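Local coordinates for protein KP6 killer toxin subunit beta (Ustilago maydis virus P6, PDB 4GVB) that forms, with the separate alpha subunit, a secreted virally encoded antifungal toxin that kills sensitive fungal cells once alpha has recognised cellular receptors, at residues 58-61 with 62-66. Residues are numbered along the deposited sequence; the frame is centred on the assembly and turned at random.
Sequences GQFY and QACLR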
ATOM      1  N   GLY B  58     -13.203  -2.085 -11.502  1.00 23.43           N
ATOM      2  CA  GLY B  58     -11.991  -1.675 -12.188  1.00 24.22           C
ATOM      3  C   GLY B  58     -11.135  -0.708 -11.385  1.00 26.47           C
ATOM      4  O   GLY B  58      -9.910  -0.813 -11.366  1.00 20.25           O
ATOM      5  N   GLN B  59     -11.786   0.250 -10.733  1.00 27.89           N
ATOM      6  CA  GLN B  59     -11.100   1.199  -9.862  1.00 27.48           C
ATOM      7  C   GLN B  59     -10.393   0.486  -8.713  1.00 25.34           C
ATOM      8  O   GLN B  59      -9.240   0.792  -8.391  1.00 28.66           O
ATOM      9  CB  GLN B  59     -12.094   2.217  -9.301  1.00 28.71           C
ATOM     10  CG  GLN B  59     -12.720   3.141 -10.352  1.00 32.37           C
ATOM     11  CD  GLN B  59     -13.813   4.020  -9.769  1.00 33.73           C
ATOM     12  OE1 GLN B  59     -14.586   3.583  -8.909  1.00 34.47           O
ATOM     13  NE2 GLN B  59     -13.883   5.266 -10.230  1.00 41.25           N
ATOM     14  N   PHE B  60     -11.088  -0.457  -8.087  1.00 24.84           N
ATOM     15  CA  PHE B  60     -10.519  -1.188  -6.962  1.00 22.65           C
ATOM     16  C   PHE B  60      -9.310  -2.005  -7.368  1.00 24.12           C
ATOM     17  O   PHE B  60      -8.344  -2.106  -6.608  1.00 24.55           O
ATOM     18  CB  PHE B  60     -11.548  -2.090  -6.289  1.00 23.11           C
ATOM     19  CG  PHE B  60     -11.178  -2.457  -4.888  1.00 19.22           C
ATOM     20  CD1 PHE B  60     -11.361  -1.552  -3.866  1.00 21.83           C
ATOM     21  CD2 PHE B  60     -10.604  -3.689  -4.598  1.00 21.96           C
ATOM     22  CE1 PHE B  60     -11.008  -1.866  -2.570  1.00 20.02           C
ATOM     23  CE2 PHE B  60     -10.254  -4.005  -3.305  1.00 20.21           C
ATOM     24  CZ  PHE B  60     -10.458  -3.087  -2.290  1.00 19.58           C
ATOM     25  N   TYR B  61      -9.370  -2.603  -8.557  1.00 20.84           N
ATOM     26  CA  TYR B  61      -8.242  -3.358  -9.096  1.00 24.98           C
ATOM     27  C   TYR B  61      -6.990  -2.490  -9.182  1.00 20.15           C
ATOM     28  O   TYR B  61      -5.892  -2.917  -8.819  1.00 23.42           O
ATOM     29  CB  TYR B  61      -8.582  -3.930 -10.483  1.00 23.53           C
ATOM     30  CG  TYR B  61      -7.466  -4.742 -11.108  1.00 20.62           C
ATOM     31  CD1 TYR B  61      -6.584  -4.169 -12.020  1.00 24.20           C
ATOM     32  CD2 TYR B  61      -7.293  -6.080 -10.778  1.00 21.24           C
ATOM     33  CE1 TYR B  61      -5.563  -4.918 -12.589  1.00 27.83           C
ATOM     34  CE2 TYR B  61      -6.277  -6.831 -11.335  1.00 26.20           C
ATOM     35  CZ  TYR B  61      -5.411  -6.244 -12.237  1.00 25.03           C
ATOM     36  OH  TYR B  61      -4.397  -6.994 -12.790  1.00 29.53           O
ATOM     37  N   GLN B  62      -7.151  -1.281  -9.702  1.00 26.47           N
ATOM     38  CA  GLN B  62      -6.032  -0.345  -9.781  1.00 25.32           C
ATOM     39  C   GLN B  62      -5.526  -0.042  -8.367  1.00 29.75           C
ATOM     40  O   GLN B  62      -4.316   0.003  -8.123  1.00 26.09           O
ATOM     41  CB  GLN B  62      -6.468   0.947 -10.468  1.00 27.50           C
ATOM     42  CG  GLN B  62      -5.362   1.985 -10.577  1.00 37.40           C
ATOM     43  CD  GLN B  62      -5.736   3.161 -11.466  1.00 45.39           C
ATOM     44  OE1 GLN B  62      -6.821   3.195 -12.054  1.00 49.59           O
ATOM     45  NE2 GLN B  62      -4.834   4.133 -11.570  1.00 40.10           N
ATOM     46  N   ALA B  63      -6.465   0.158  -7.440  1.00 27.13           N
ATOM     47  CA  ALA B  63      -6.136   0.440  -6.036  1.00 27.22           C
ATOM     48  C   ALA B  63      -5.276  -0.661  -5.407  1.00 25.78           C
ATOM     49  O   ALA B  63      -4.233  -0.389  -4.806  1.00 26.72           O
ATOM     50  CB  ALA B  63      -7.406   0.663  -5.219  1.00 23.83           C
ATOM     51  N   CYS B  64      -5.713  -1.908  -5.553  1.00 23.63           N
ATOM     52  CA  CYS B  64      -4.957  -3.042  -5.029  1.00 19.69           C
ATOM     53  C   CYS B  64      -3.537  -3.054  -5.588  1.00 25.96           C
ATOM     54  O   CYS B  64      -2.577  -3.246  -4.851  1.00 26.57           O
ATOM     55  CB  CYS B  64      -5.650  -4.372  -5.354  1.00 25.42           C
ATOM     56  SG  CYS B  64      -7.245  -4.603  -4.517  1.00 20.99           S
ATOM     57  N   LEU B  65      -3.414  -2.838  -6.892  1.00 25.82           N
ATOM     58  CA  LEU B  65      -2.129  -2.932  -7.569  1.00 26.13           C
ATOM     59  C   LEU B  65      -1.167  -1.809  -7.188  1.00 22.80           C
ATOM     60  O   LEU B  65       0.038  -1.937  -7.370  1.00 29.75           O
ATOM     61  CB  LEU B  65      -2.317  -2.975  -9.084  1.00 26.51           C
ATOM     62  CG  LEU B  65      -2.570  -4.347  -9.705  1.00 27.91           C
ATOM     63  CD1 LEU B  65      -2.666  -4.196 -11.211  1.00 31.35           C
ATOM     64  CD2 LEU B  65      -1.453  -5.328  -9.339  1.00 30.41           C
ATOM     65  N   ARG B  66      -1.699  -0.710  -6.676  1.00 25.42           N
ATOM     66  CA  ARG B  66      -0.849   0.361  -6.174  1.00 25.67           C
ATOM     67  C   ARG B  66      -0.136  -0.037  -4.883  1.00 31.85           C
ATOM     68  O   ARG B  66       0.901   0.542  -4.529  1.00 26.17           O
ATOM     69  CB  ARG B  66      -1.659   1.636  -5.973  1.00 28.64           C
ATOM     70  CG  ARG B  66      -1.800   2.436  -7.257  1.00 34.48           C
ATOM     71  CD  ARG B  66      -3.216   2.881  -7.470  1.00 38.22           C
ATOM     72  NE  ARG B  66      -3.587   3.953  -6.551  1.00 38.58           N
ATOM     73  CZ  ARG B  66      -3.766   5.216  -6.920  1.00 40.01           C
ATOM     74  NH1 ARG B  66      -3.613   5.560  -8.189  1.00 47.65           N
ATOM     75  NH2 ARG B  66      -4.106   6.131  -6.024  1.00 44.42           N
TER
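Gly58 and Gln62 meet through the backbone of one alpha-helix, residues 57-67, where four consecutive i to i+4 hydrogen bonds join 58-61 to 62-66. The first is the longest: Gln62 N reaches Gly58 O at 3.3 Å. Gln59 O accepts from Ala63 N at 3.0 Å. The side chain of Gln59 turns back instead, and its OE1 accepts a hydrogen bond from Thr56 N.

Phe60 lies on the buried side of the helix. Its carbonyl O takes the shortest of the four bonds, 2.8 Å from Cys64 N and nearly straight. The two side chains also meet. Cys64 SG is 3.3 Å from Phe60 CE2. The sulfur lies 49° off the ring normal, so this is an oblique sulfur-aromatic contact. SG stands beside its own backbone N (chi1 -66°), which carries it back toward the preceding turn and the ring. The same sulfur forms the disulfide with Cys11 and so ties the helix to strand 7-13. Phe60 also packs on Thr25 and Ala28 of helix 22-29, and Ala63 on Ala28.

Tyr61 is on a more exposed side. Its carbonyl O accepts from Leu65 N at 3.1 Å. Its ring swings out beside its own carbonyl carbon (chi1 -179°) and crosses the Leu65 side chain at a slant. Leu65 CG sits over one face, 4.1 Å above the ring plane and offset toward the rim. The closest approach is made by Leu65 CD1, which comes within 3.3 Å of Tyr61 CE1.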